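SusD homolog (Bacteroides thetaiotaomicron VPI-5482, PDB 3IV0) is of unknown function but, as a SusD-family protein of the outer membrane, probably binds glycans at the cell surface for uptake. Local coordinates at residues Leu26-Asn31 with Ile99-Ile104; Ile104-Ile109 with Ala125-Met130; Gly437-Arg442 with Thr452-Gly457; Val139-Asp144 with Tyr429-Val434. All coordinates share one frame; numbering follows the deposited sequence.

Overall arrangement
Contacts 1 and 2 are neighbours, their centres about 7 Å apart; both use helix 93-108, share Ile104, and meet where Tyr30 OH lies 2.5 Å from Glu126 OE1, a probable hydrogen bond. Helix 117-142 then runs on from contact 2 to contact 4, whose centre is about 25 Å away from that of contact 2 and nearer the centre of the molecule (about 10 Å from it, against 22 Å for contact 2). There the end of helix 117-142 meets helix 429-436 from the C-terminal part. Contact 3 follows directly, about 11 Å from contact 4 between centres, tied to it through a probable hydrogen bond from Val439 N to Leu433 O, 3.0 Å. The 1,2-ethanediol at contact 4 probably came from the crystallisation liquor.

Contact 1 (Leu26-Asn31 with Ile99-Ile104); sequences LLSIYN and IQDANI
Asp101 OD2 takes hydrogen bonds from two waters that tie it to Ser28 on the facing helix. One water donates to OD2 at 2.6 Å and also to Ser28 O; the other donates to OD2 at 3.0 Å and to Ser28 OG. Ser28 OG is also hydrogen-bonded to Phe25 O, one turn back; it lies 4.2 Å from Asp101 OD2, and the second water bridges the two. Beside this polar strip the contact is apolar. Ile29 slides past Asp101 in the opposite direction, its CG1 3.7 Å from Asp101 CB, and its tip carries on to the backbone of the next residue, where CD1 lies 3.6 Å from Ala102 N. CG1 stands anti to the carbonyl carbon (chi1 -63°), which sends the longer branch across to helix 93-108. Trimming Ile29 to an alanine would probably open a gap over the Asp101-Ala102 backbone and leave the water bridges as the main link between the two segments. The small Ala102 lets that branch settle close to the helix. The helices run nearly antiparallel, at 163°, with segment axes 9.1 Å apart. Helix 117-142 packs against both: Leu26 touches Phe123, and Ile99 touches Tyr135, so helices 19-39, 93-108 and 117-142 form a three-helix cluster in the N-terminal part of the fold.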
loop_
_atom_site.group_PDB
_atom_site.type_symbol
_atom_site.label_atom_id
_atom_site.label_comp_id
_atom_site.label_asym_id
_atom_site.label_seq_id
_atom_site.Cartn_x
_atom_site.Cartn_y
_atom_site.Cartn_z
ATOM N N LEU A 26 -14.025 11.285 -12.953
ATOM C CA LEU A 26 -13.673 10.475 -11.777
ATOM C C LEU A 26 -12.615 9.440 -12.135
ATOM O O LEU A 26 -11.619 9.276 -11.413
ATOM C CB LEU A 26 -14.920 9.858 -11.204
ATOM C CG LEU A 26 -14.692 8.849 -10.071
ATOM C CD1 LEU A 26 -14.049 9.568 -8.874
ATOM C CD2 LEU A 26 -15.997 8.157 -9.688
ATOM N N LEU A 27 -12.755 8.763 -13.262
ATOM C CA LEU A 27 -11.800 7.761 -13.590
ATOM C C LEU A 27 -10.407 8.352 -13.865
ATOM O O LEU A 27 -9.425 7.661 -13.683
ATOM C CB LEU A 27 -12.290 6.889 -14.753
ATOM C CG LEU A 27 -13.360 5.877 -14.365
ATOM C CD1 LEU A 27 -13.952 5.304 -15.652
ATOM C CD2 LEU A 27 -12.804 4.755 -13.525
ATOM N N SER A 28 -10.317 9.618 -14.276
ATOM C CA SER A 28 -9.035 10.258 -14.479
ATOM C C SER A 28 -8.320 10.462 -13.126
ATOM O O SER A 28 -7.108 10.576 -13.104
ATOM C CB SER A 28 -9.197 11.598 -15.223
ATOM O OG SER A 28 -9.637 12.649 -14.386
ATOM N N ILE A 29 -9.084 10.523 -12.027
ATOM C CA ILE A 29 -8.490 10.632 -10.674
ATOM C C ILE A 29 -7.825 9.305 -10.355
ATOM O O ILE A 29 -6.661 9.285 -9.941
ATOM C CB ILE A 29 -9.543 11.037 -9.629
ATOM C CG1 ILE A 29 -10.136 12.433 -9.920
ATOM C CG2 ILE A 29 -8.927 10.951 -8.193
ATOM C CD1 ILE A 29 -11.420 12.757 -9.141
ATOM N N TYR A 30 -8.523 8.206 -10.538
ATOM C CA TYR A 30 -7.943 6.877 -10.389
ATOM C C TYR A 30 -6.727 6.699 -11.284
ATOM O O TYR A 30 -5.700 6.168 -10.879
ATOM C CB TYR A 30 -8.956 5.811 -10.697
ATOM C CG TYR A 30 -10.021 5.576 -9.669
ATOM C CD1 TYR A 30 -9.831 4.691 -8.642
ATOM C CD2 TYR A 30 -11.256 6.217 -9.740
ATOM C CE1 TYR A 30 -10.790 4.418 -7.702
ATOM C CE2 TYR A 30 -12.237 5.960 -8.815
ATOM C CZ TYR A 30 -12.017 5.072 -7.781
ATOM O OH TYR A 30 -12.999 4.795 -6.879
ATOM N N ASN A 31 -6.804 7.197 -12.523
ATOM C CA ASN A 31 -5.655 7.117 -13.423
ATOM C C ASN A 31 -4.431 7.834 -12.896
ATOM O O ASN A 31 -3.325 7.317 -12.989
ATOM C CB ASN A 31 -6.069 7.623 -14.822
ATOM C CG ASN A 31 -5.008 7.408 -15.853
ATOM O OD1 ASN A 31 -4.671 6.269 -16.145
ATOM N ND2 ASN A 31 -4.439 8.492 -16.384
ATOM N N ILE A 99 -5.385 14.783 -6.367
ATOM C CA ILE A 99 -6.014 15.580 -5.303
ATOM C C ILE A 99 -6.766 16.777 -5.875
ATOM O O ILE A 99 -7.909 17.041 -5.507
ATOM C CB ILE A 99 -4.976 16.011 -4.230
ATOM C CG1 ILE A 99 -4.537 14.798 -3.394
ATOM C CG2 ILE A 99 -5.505 17.125 -3.344
ATOM C CD1 ILE A 99 -3.176 15.012 -2.737
ATOM N N GLN A 100 -6.123 17.499 -6.778
ATOM C CA GLN A 100 -6.754 18.684 -7.350
ATOM C C GLN A 100 -7.961 18.307 -8.215
ATOM O O GLN A 100 -8.964 19.024 -8.214
ATOM C CB GLN A 100 -5.741 19.519 -8.144
ATOM C CG GLN A 100 -6.357 20.596 -9.047
ATOM C CD GLN A 100 -7.031 21.741 -8.289
ATOM O OE1 GLN A 100 -8.243 21.720 -8.021
ATOM N NE2 GLN A 100 -6.250 22.766 -7.971
ATOM N N ASP A 101 -7.899 17.210 -8.964
ATOM C CA ASP A 101 -9.063 16.757 -9.715
ATOM C C ASP A 101 -10.193 16.307 -8.802
ATOM O O ASP A 101 -11.383 16.562 -9.081
ATOM C CB ASP A 101 -8.676 15.745 -10.771
ATOM C CG ASP A 101 -7.900 16.395 -11.918
ATOM O OD1 ASP A 101 -7.938 17.650 -12.060
ATOM O OD2 ASP A 101 -7.240 15.674 -12.674
ATOM N N ALA A 102 -9.878 15.653 -7.683
ATOM C CA ALA A 102 -10.909 15.344 -6.698
ATOM C C ALA A 102 -11.556 16.621 -6.200
ATOM O O ALA A 102 -12.770 16.685 -6.064
ATOM C CB ALA A 102 -10.333 14.514 -5.502
ATOM N N ASN A 103 -10.739 17.609 -5.872
ATOM C CA ASN A 103 -11.270 18.892 -5.413
ATOM C C ASN A 103 -12.211 19.501 -6.446
ATOM O O ASN A 103 -13.282 20.030 -6.095
ATOM C CB ASN A 103 -10.130 19.856 -5.077
ATOM C CG ASN A 103 -9.317 19.437 -3.844
ATOM O OD1 ASN A 103 -9.774 18.650 -3.022
ATOM N ND2 ASN A 103 -8.140 20.001 -3.703
ATOM N N ILE A 104 -11.821 19.441 -7.715
ATOM C CA ILE A 104 -12.655 19.946 -8.795
ATOM C C ILE A 104 -13.959 19.196 -8.884
ATOM O O ILE A 104 -15.026 19.799 -8.939
ATOM C CB ILE A 104 -11.909 19.935 -10.132
ATOM C CG1 ILE A 104 -10.793 20.982 -10.128
ATOM C CG2 ILE A 104 -12.898 20.149 -11.314
ATOM C CD1 ILE A 104 -9.758 20.818 -11.176
HETATM O O HOH W 1 -6.380 13.256 -12.074
HETATM O O HOH W 2 -8.429 15.063 -15.358
#

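Contact 2 (Ile104-Ile109 with Ala125-Met130); sequences ILLAEI and AEAIFM
Leu105 and Leu106 close on Ala127 from helix 93-108, and the methyl of that alanine is the tight centre of the contact. Leu105 CD2 rests 3.8 Å from Ala127 CB, while Leu106 CG lies slightly farther from the same methyl, at 4.2 Å. Leu105 holds its CG anti to the backbone N (chi1 -179°), and this carries CD2 over to the Ala127 methyl. Ala127 is buried, and its short side chain allows two larger neighbours to approach one place on helix 117-142. Toward the more open side, Leu106 forks over Ile128, the two side chains crossing at about a right angle. Its CD1 comes within 3.8 Å of Ile128 CG1, and CD2 is almost as near, so both methyls of Leu106 meet the same carbon, Ile128 CG1, from one side. Leu106 and Ile128 both remain partly exposed, in contrast to Leu105 and Ala127, which are buried. No hydrogen bond crosses between the segments; the contact is apolar packing throughout. The helices run roughly antiparallel, the axes of the two short segments 9.7 Å apart at closest approach. Leu106 also touches Lys124 and Arg131 on helix 117-142, while Met130, a selenomethionine, packs on Ile29 and Phe33 of helix 19-39, and Phe129 turns to helix 202-219, placing helix 117-142 between several neighbours.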
loop_
_atom_site.group_PDB
_atom_site.type_symbol
_atom_site.label_atom_id
_atom_site.label_comp_id
_atom_site.label_asym_id
_atom_site.label_seq_id
_atom_site.Cartn_x
_atom_site.Cartn_y
_atom_site.Cartn_z
ATOM N N ILE A 104 -11.821 19.441 -7.715
ATOM C CA ILE A 104 -12.655 19.946 -8.795
ATOM C C ILE A 104 -13.959 19.196 -8.884
ATOM O O ILE A 104 -15.026 19.799 -8.939
ATOM C CB ILE A 104 -11.909 19.935 -10.132
ATOM C CG1 ILE A 104 -10.793 20.982 -10.128
ATOM C CG2 ILE A 104 -12.898 20.149 -11.314
ATOM C CD1 ILE A 104 -9.758 20.818 -11.176
ATOM N N LEU A 105 -13.915 17.877 -8.928
ATOM C CA LEU A 105 -15.159 17.108 -9.008
ATOM C C LEU A 105 -16.080 17.480 -7.853
ATOM O O LEU A 105 -17.297 17.675 -8.030
ATOM C CB LEU A 105 -14.864 15.592 -9.028
ATOM C CG LEU A 105 -16.094 14.679 -9.135
ATOM C CD1 LEU A 105 -15.785 13.332 -9.802
ATOM C CD2 LEU A 105 -16.715 14.389 -7.789
ATOM N N LEU A 106 -15.543 17.573 -6.651
ATOM C CA LEU A 106 -16.393 17.837 -5.499
ATOM C C LEU A 106 -17.029 19.243 -5.609
ATOM O O LEU A 106 -18.172 19.440 -5.182
ATOM C CB LEU A 106 -15.616 17.655 -4.187
ATOM C CG LEU A 106 -15.245 16.197 -3.916
ATOM C CD1 LEU A 106 -14.142 16.135 -2.852
ATOM C CD2 LEU A 106 -16.490 15.410 -3.504
ATOM N N ALA A 107 -16.305 20.188 -6.183
ATOM C CA ALA A 107 -16.787 21.572 -6.336
ATOM C C ALA A 107 -17.772 21.721 -7.482
ATOM O O ALA A 107 -18.587 22.690 -7.473
ATOM C CB ALA A 107 -15.597 22.484 -6.564
ATOM N N GLU A 108 -17.709 20.864 -8.499
ATOM C CA GLU A 108 -18.455 21.099 -9.743
ATOM C C GLU A 108 -19.560 20.100 -10.029
ATOM O O GLU A 108 -20.465 20.409 -10.812
ATOM C CB GLU A 108 -17.507 21.128 -10.931
ATOM C CG GLU A 108 -16.377 22.140 -10.897
ATOM C CD GLU A 108 -16.856 23.579 -10.865
ATOM O OE1 GLU A 108 -18.000 23.829 -11.283
ATOM O OE2 GLU A 108 -16.107 24.441 -10.384
ATOM N N ILE A 109 -19.504 18.896 -9.482
ATOM C CA ILE A 109 -20.418 17.831 -9.903
ATOM C C ILE A 109 -21.923 18.144 -9.642
ATOM O O ILE A 109 -22.784 17.626 -10.355
ATOM C CB ILE A 109 -20.031 16.431 -9.291
ATOM C CG1 ILE A 109 -20.717 15.308 -10.084
ATOM C CG2 ILE A 109 -20.339 16.352 -7.774
ATOM C CD1 ILE A 109 -20.092 13.928 -9.781
ATOM N N ALA A 125 -18.319 10.338 -3.110
ATOM C CA ALA A 125 -17.687 9.455 -2.110
ATOM C C ALA A 125 -16.379 8.880 -2.629
ATOM O O ALA A 125 -15.365 8.842 -1.887
ATOM C CB ALA A 125 -18.616 8.345 -1.729
ATOM N N GLU A 126 -16.349 8.451 -3.882
ATOM C CA GLU A 126 -15.135 7.949 -4.465
ATOM C C GLU A 126 -14.049 8.993 -4.581
ATOM O O GLU A 126 -12.861 8.717 -4.310
ATOM C CB GLU A 126 -15.421 7.359 -5.855
ATOM C CG GLU A 126 -16.253 6.129 -5.863
ATOM C CD GLU A 126 -16.360 5.556 -7.240
ATOM O OE1 GLU A 126 -15.330 5.147 -7.790
ATOM O OE2 GLU A 126 -17.463 5.530 -7.820
ATOM N N ALA A 127 -14.420 10.222 -4.914
ATOM C CA ALA A 127 -13.460 11.293 -5.009
ATOM C C ALA A 127 -12.894 11.630 -3.626
ATOM O O ALA A 127 -11.682 11.884 -3.507
ATOM C CB ALA A 127 -14.122 12.557 -5.642
ATOM N N ILE A 128 -13.737 11.656 -2.600
ATOM C CA ILE A 128 -13.239 11.883 -1.240
ATOM C C ILE A 128 -12.303 10.753 -0.836
ATOM O O ILE A 128 -11.235 11.007 -0.248
ATOM C CB ILE A 128 -14.387 11.982 -0.264
ATOM C CG1 ILE A 128 -15.148 13.283 -0.512
ATOM C CG2 ILE A 128 -13.878 11.943 1.207
ATOM C CD1 ILE A 128 -16.587 13.284 0.042
ATOM N N PHE A 129 -12.654 9.513 -1.138
ATOM C CA PHE A 129 -11.776 8.400 -0.858
ATOM C C PHE A 129 -10.423 8.557 -1.547
ATOM O O PHE A 129 -9.357 8.405 -0.911
ATOM C CB PHE A 129 -12.409 7.060 -1.237
ATOM C CG PHE A 129 -11.457 5.898 -1.102
ATOM C CD1 PHE A 129 -11.168 5.368 0.155
ATOM C CD2 PHE A 129 -10.794 5.392 -2.200
ATOM C CE1 PHE A 129 -10.257 4.338 0.289
ATOM C CE2 PHE A 129 -9.870 4.356 -2.060
ATOM C CZ PHE A 129 -9.623 3.821 -0.806
HETATM N N MSE A 130 -10.409 8.875 -2.822
HETATM C CA MSE A 130 -9.197 8.945 -3.564
HETATM C C MSE A 130 -8.363 10.114 -3.154
HETATM O O MSE A 130 -7.127 10.009 -3.156
HETATM C CB MSE A 130 -9.493 8.958 -5.076
HETATM C CG MSE A 130 -9.991 7.591 -5.542
HETATM SE SE MSE A 130 -8.882 6.065 -5.172
HETATM C CE MSE A 130 -7.428 6.538 -6.209
#

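Contact 3 (Gly437-Arg442 with Thr452-Gly457); sequences GKVYNR and TNFNVG
Phe454 reaches from helix 451-455 into the turn that follows helix 429-436, and most of its side chain meets Val439 or Tyr440. At its root, CB lies 3.8 Å from Tyr440 CD2. The next atom, CG, is nearer the same tyrosine carbon, at 3.7 Å. Beyond it, CD1 faces Tyr440 CE2 at 3.9 Å; CD2 also lies against the tyrosine, near its CD2, and meets Val439 CG1 at 3.5 Å. Farther out, CE1 still meets Tyr440 CE2 and CE2 still meets Val439 CG1; at the far end, CZ approaches Val434 O of helix 429-436. Tyr440 presents an edge to the face of Phe454, making a T-shaped pair with ring centroids 5.1 Å apart and planes at 69°. The chi1 of 52° sets Tyr440 CG between its own backbone N and carbonyl carbon, folding the ring back over the turn, where Gly437 O sits above the centre of one face. Gly437 has positive phi, and a CB there would clash with Tyr440 OH. Gln218 and Phe219 of helix 202-219, together with Trp459, also border Phe454. The short helix then closes in a Schellman motif, with Gly457 at C-prime: Ala458 N bonds to Asn453 O, and Gly457 N to Phe454 O.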
loop_
_atom_site.group_PDB
_atom_site.type_symbol
_atom_site.label_atom_id
_atom_site.label_comp_id
_atom_site.label_asym_id
_atom_site.label_seq_id
_atom_site.Cartn_x
_atom_site.Cartn_y
_atom_site.Cartn_z
ATOM N N GLY A 437 7.297 1.970 14.771
ATOM C CA GLY A 437 8.589 2.294 15.383
ATOM C C GLY A 437 9.605 1.157 15.260
ATOM O O GLY A 437 10.738 1.248 15.755
ATOM N N LYS A 438 9.275 0.105 14.568
ATOM C CA LYS A 438 10.160 -1.036 14.485
ATOM C C LYS A 438 11.291 -0.801 13.496
ATOM O O LYS A 438 12.238 -1.575 13.466
ATOM C CB LYS A 438 9.388 -2.329 14.178
ATOM C CG LYS A 438 8.616 -2.820 15.394
ATOM C CD LYS A 438 7.710 -3.978 15.085
ATOM C CE LYS A 438 7.291 -4.722 16.340
ATOM N NZ LYS A 438 6.281 -4.048 17.169
ATOM N N VAL A 439 11.200 0.261 12.689
ATOM C CA VAL A 439 12.213 0.591 11.698
ATOM C C VAL A 439 13.558 0.916 12.326
ATOM O O VAL A 439 14.596 0.849 11.636
ATOM C CB VAL A 439 11.747 1.710 10.741
ATOM C CG1 VAL A 439 11.790 3.118 11.375
ATOM C CG2 VAL A 439 12.553 1.683 9.401
ATOM N N TYR A 440 13.555 1.261 13.617
ATOM C CA TYR A 440 14.822 1.548 14.302
ATOM C C TYR A 440 15.136 0.483 15.340
ATOM O O TYR A 440 15.978 0.715 16.215
ATOM C CB TYR A 440 14.816 2.959 14.911
ATOM C CG TYR A 440 13.648 3.276 15.778
ATOM C CD1 TYR A 440 13.566 2.753 17.076
ATOM C CD2 TYR A 440 12.631 4.106 15.338
ATOM C CE1 TYR A 440 12.522 3.036 17.867
ATOM C CE2 TYR A 440 11.557 4.405 16.140
ATOM C CZ TYR A 440 11.528 3.872 17.429
ATOM O OH TYR A 440 10.476 4.107 18.266
ATOM N N ASN A 441 14.558 -0.711 15.203
ATOM C CA ASN A 441 14.750 -1.799 16.151
ATOM C C ASN A 441 15.288 -3.025 15.429
ATOM O O ASN A 441 14.600 -3.638 14.626
ATOM C CB ASN A 441 13.413 -2.098 16.846
ATOM C CG ASN A 441 13.556 -3.020 18.028
ATOM O OD1 ASN A 441 14.429 -3.892 18.053
ATOM N ND2 ASN A 441 12.650 -2.866 18.992
ATOM N N ARG A 442 16.541 -3.384 15.706
ATOM C CA ARG A 442 17.169 -4.516 15.035
ATOM C C ARG A 442 16.501 -5.868 15.331
ATOM O O ARG A 442 16.692 -6.824 14.593
ATOM C CB ARG A 442 18.664 -4.577 15.380
ATOM C CG ARG A 442 19.468 -5.451 14.447
ATOM C CD ARG A 442 20.948 -5.390 14.798
ATOM N NE ARG A 442 21.454 -4.021 14.713
ATOM C CZ ARG A 442 21.832 -3.420 13.587
ATOM N NH1 ARG A 442 21.779 -4.063 12.430
ATOM N NH2 ARG A 442 22.277 -2.176 13.621
ATOM N N THR A 452 17.378 8.158 16.625
ATOM C CA THR A 452 17.616 9.600 16.502
ATOM C C THR A 452 17.354 10.040 15.057
ATOM O O THR A 452 16.701 11.051 14.831
ATOM C CB THR A 452 19.037 9.994 16.898
ATOM O OG1 THR A 452 19.307 9.530 18.238
ATOM C CG2 THR A 452 19.169 11.495 16.858
ATOM N N ASN A 453 17.847 9.277 14.102
ATOM C CA ASN A 453 17.639 9.624 12.689
ATOM C C ASN A 453 16.167 9.562 12.343
ATOM O O ASN A 453 15.646 10.496 11.728
ATOM C CB ASN A 453 18.479 8.744 11.792
ATOM C CG ASN A 453 19.967 9.105 11.835
ATOM O OD1 ASN A 453 20.346 10.178 12.303
ATOM N ND2 ASN A 453 20.770 8.252 11.276
ATOM N N PHE A 454 15.485 8.541 12.822
ATOM C CA PHE A 454 14.021 8.523 12.690
ATOM C C PHE A 454 13.404 9.789 13.219
ATOM O O PHE A 454 12.519 10.403 12.567
ATOM C CB PHE A 454 13.480 7.326 13.443
ATOM C CG PHE A 454 11.986 7.191 13.411
ATOM C CD1 PHE A 454 11.206 7.813 14.374
ATOM C CD2 PHE A 454 11.370 6.396 12.479
ATOM C CE1 PHE A 454 9.836 7.644 14.394
ATOM C CE2 PHE A 454 9.997 6.229 12.504
ATOM C CZ PHE A 454 9.232 6.855 13.436
ATOM N N ASN A 455 13.813 10.195 14.414
ATOM C CA ASN A 455 13.216 11.344 15.078
ATOM C C ASN A 455 13.406 12.650 14.322
ATOM O O ASN A 455 12.619 13.575 14.497
ATOM C CB ASN A 455 13.797 11.486 16.501
ATOM C CG ASN A 455 13.340 10.401 17.448
ATOM O OD1 ASN A 455 12.305 9.770 17.237
ATOM N ND2 ASN A 455 14.080 10.229 18.549
ATOM N N VAL A 456 14.446 12.747 13.511
ATOM C CA VAL A 456 14.693 13.933 12.704
ATOM C C VAL A 456 14.269 13.709 11.236
ATOM O O VAL A 456 14.648 14.490 10.361
ATOM C CB VAL A 456 16.164 14.453 12.808
ATOM C CG1 VAL A 456 16.468 14.893 14.244
ATOM C CG2 VAL A 456 17.192 13.454 12.358
ATOM N N GLY A 457 13.452 12.707 10.969
ATOM C CA GLY A 457 12.828 12.603 9.659
ATOM C C GLY A 457 13.530 11.717 8.663
ATOM O O GLY A 457 13.215 11.757 7.454
#

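Contact 4 (Val139-Asp144 with Tyr429-Val434); sequences VRAFGD and YYYDLV. With EDO (1,2-ethanediol), chain D.
Arg140 lays its guanidinium flat over one face of the Tyr431 ring, the planes only 10° apart. Arg140 CZ stands 3.7 Å from the centroid of the Tyr431 ring, a cation-pi stack, and its nearest ring atom is Tyr431 CD2 at 3.4 Å. The stem of the arginine shares that face: CD makes a CH-pi contact 4.0 Å from the centroid of the Tyr431 ring, and CB approaches Tyr431 CE1. A bend at chi3 (-58°) folds the guanidinium back over the ring. At the guanidinium edge a water accepts from Arg140 NE at 2.9 Å and makes a weak bond with Tyr431 OH. That hydroxyl is also hydrogen-bonded to Ser47 of helix 43-50, and Trp215 of helix 202-219 touches both stacked residues. Phe137 supplies Arg140 with a second cation-pi partner. Farther along, Asp144 N donates to the 1,2-ethanediol O1, past Gly143. A leucine in place of Tyr431 would probably leave the guanidinium without its stacking face and Ser47 without its phenol partner. The buried guanidinium is thus met by aromatic faces and a water, which would be expected to ease the cost of burying its charge where helices 117-142 and 429-436 meet.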
loop_
_atom_site.group_PDB
_atom_site.type_symbol
_atom_site.label_atom_id
_atom_site.label_comp_id
_atom_site.label_asym_id
_atom_site.label_seq_id
_atom_site.Cartn_x
_atom_site.Cartn_y
_atom_site.Cartn_z
ATOM N N VAL A 139 1.754 11.548 2.747
ATOM C CA VAL A 139 2.199 11.694 4.140
ATOM C C VAL A 139 3.158 10.562 4.478
ATOM O O VAL A 139 4.233 10.778 5.097
ATOM C CB VAL A 139 1.020 11.703 5.114
ATOM C CG1 VAL A 139 1.519 11.485 6.550
ATOM C CG2 VAL A 139 0.278 13.059 5.001
ATOM N N ARG A 140 2.811 9.330 4.136
ATOM C CA ARG A 140 3.687 8.216 4.452
ATOM C C ARG A 140 5.053 8.380 3.819
ATOM O O ARG A 140 6.070 7.921 4.391
ATOM C CB ARG A 140 3.120 6.872 3.994
ATOM C CG ARG A 140 1.882 6.376 4.662
ATOM C CD ARG A 140 1.690 4.907 4.379
ATOM N NE ARG A 140 1.606 4.639 2.948
ATOM C CZ ARG A 140 1.318 3.438 2.446
ATOM N NH1 ARG A 140 0.948 2.430 3.239
ATOM N NH2 ARG A 140 1.340 3.243 1.146
ATOM N N ALA A 141 5.131 8.940 2.619
ATOM C CA ALA A 141 6.399 9.108 1.944
ATOM C C ALA A 141 7.158 10.338 2.367
ATOM O O ALA A 141 8.386 10.305 2.495
ATOM C CB ALA A 141 6.198 9.126 0.392
ATOM N N PHE A 142 6.459 11.441 2.601
ATOM C CA PHE A 142 7.116 12.729 2.723
ATOM C C PHE A 142 6.971 13.394 4.077
ATOM O O PHE A 142 7.675 14.392 4.339
ATOM C CB PHE A 142 6.636 13.698 1.624
ATOM C CG PHE A 142 6.978 13.250 0.220
ATOM C CD1 PHE A 142 8.273 13.364 -0.260
ATOM C CD2 PHE A 142 6.000 12.738 -0.617
ATOM C CE1 PHE A 142 8.577 12.940 -1.528
ATOM C CE2 PHE A 142 6.323 12.308 -1.881
ATOM C CZ PHE A 142 7.602 12.428 -2.337
ATOM N N GLY A 143 6.062 12.916 4.921
ATOM C CA GLY A 143 5.835 13.630 6.188
ATOM C C GLY A 143 4.790 14.708 6.032
ATOM O O GLY A 143 3.734 14.505 5.435
ATOM N N ASP A 144 5.094 15.892 6.553
ATOM C CA ASP A 144 4.242 17.043 6.352
ATOM C C ASP A 144 4.064 17.331 4.850
ATOM O O ASP A 144 5.010 17.236 4.077
ATOM C CB ASP A 144 4.850 18.284 7.022
ATOM C CG ASP A 144 5.015 18.161 8.515
ATOM O OD1 ASP A 144 4.547 17.241 9.180
ATOM O OD2 ASP A 144 5.617 19.102 9.088
ATOM N N TYR A 429 5.712 -3.504 3.997
ATOM C CA TYR A 429 6.828 -3.765 4.874
ATOM C C TYR A 429 7.405 -2.519 5.510
ATOM O O TYR A 429 7.448 -2.386 6.744
ATOM C CB TYR A 429 7.898 -4.516 4.090
ATOM C CG TYR A 429 9.230 -4.592 4.800
ATOM C CD1 TYR A 429 9.424 -5.454 5.880
ATOM C CD2 TYR A 429 10.294 -3.829 4.355
ATOM C CE1 TYR A 429 10.695 -5.499 6.525
ATOM C CE2 TYR A 429 11.537 -3.852 4.989
ATOM C CZ TYR A 429 11.736 -4.711 6.027
ATOM O OH TYR A 429 13.013 -4.685 6.611
ATOM N N TYR A 430 7.874 -1.595 4.675
ATOM C CA TYR A 430 8.566 -0.451 5.215
ATOM C C TYR A 430 7.632 0.419 6.039
ATOM O O TYR A 430 7.994 0.936 7.089
ATOM C CB TYR A 430 9.237 0.365 4.102
ATOM C CG TYR A 430 9.857 1.613 4.627
ATOM C CD1 TYR A 430 11.066 1.594 5.302
ATOM C CD2 TYR A 430 9.225 2.812 4.490
ATOM C CE1 TYR A 430 11.625 2.764 5.786
ATOM C CE2 TYR A 430 9.757 3.969 4.957
ATOM C CZ TYR A 430 10.965 3.956 5.624
ATOM O OH TYR A 430 11.545 5.105 6.114
ATOM N N TYR A 431 6.428 0.598 5.514
ATOM C CA TYR A 431 5.472 1.477 6.142
ATOM C C TYR A 431 5.004 0.903 7.486
ATOM O O TYR A 431 4.849 1.657 8.459
ATOM C CB TYR A 431 4.326 1.688 5.166
ATOM C CG TYR A 431 4.710 2.509 3.962
ATOM C CD1 TYR A 431 5.256 3.779 4.104
ATOM C CD2 TYR A 431 4.456 2.059 2.683
ATOM C CE1 TYR A 431 5.592 4.550 2.995
ATOM C CE2 TYR A 431 4.766 2.837 1.559
ATOM C CZ TYR A 431 5.284 4.087 1.738
ATOM O OH TYR A 431 5.543 4.921 0.644
ATOM N N ASP A 432 4.872 -0.418 7.577
ATOM C CA ASP A 432 4.568 -1.062 8.870
ATOM C C ASP A 432 5.704 -0.814 9.855
ATOM O O ASP A 432 5.472 -0.568 11.038
ATOM C CB ASP A 432 4.362 -2.555 8.672
ATOM C CG ASP A 432 2.994 -2.905 8.126
ATOM O OD1 ASP A 432 2.090 -2.040 8.061
ATOM O OD2 ASP A 432 2.784 -4.122 7.910
ATOM N N LEU A 433 6.941 -0.916 9.378
ATOM C CA LEU A 433 8.046 -0.637 10.264
ATOM C C LEU A 433 8.018 0.774 10.779
ATOM O O LEU A 433 8.357 1.029 11.957
ATOM C CB LEU A 433 9.376 -0.909 9.567
ATOM C CG LEU A 433 9.734 -2.358 9.274
ATOM C CD1 LEU A 433 11.030 -2.366 8.469
ATOM C CD2 LEU A 433 9.939 -3.146 10.553
ATOM N N VAL A 434 7.695 1.744 9.926
ATOM C CA VAL A 434 7.683 3.123 10.384
ATOM C C VAL A 434 6.571 3.376 11.416
ATOM O O VAL A 434 6.826 3.957 12.472
ATOM C CB VAL A 434 7.558 4.105 9.195
ATOM C CG1 VAL A 434 7.276 5.541 9.653
ATOM C CG2 VAL A 434 8.823 4.040 8.306
HETATM C C1 EDO D . 7.559 15.331 9.188
HETATM O O1 EDO D . 7.710 15.990 7.904
HETATM C C2 EDO D . 8.594 14.247 9.383
HETATM O O2 EDO D . 9.917 14.728 9.478
HETATM O O HOH W 3 2.808 5.887 0.604
#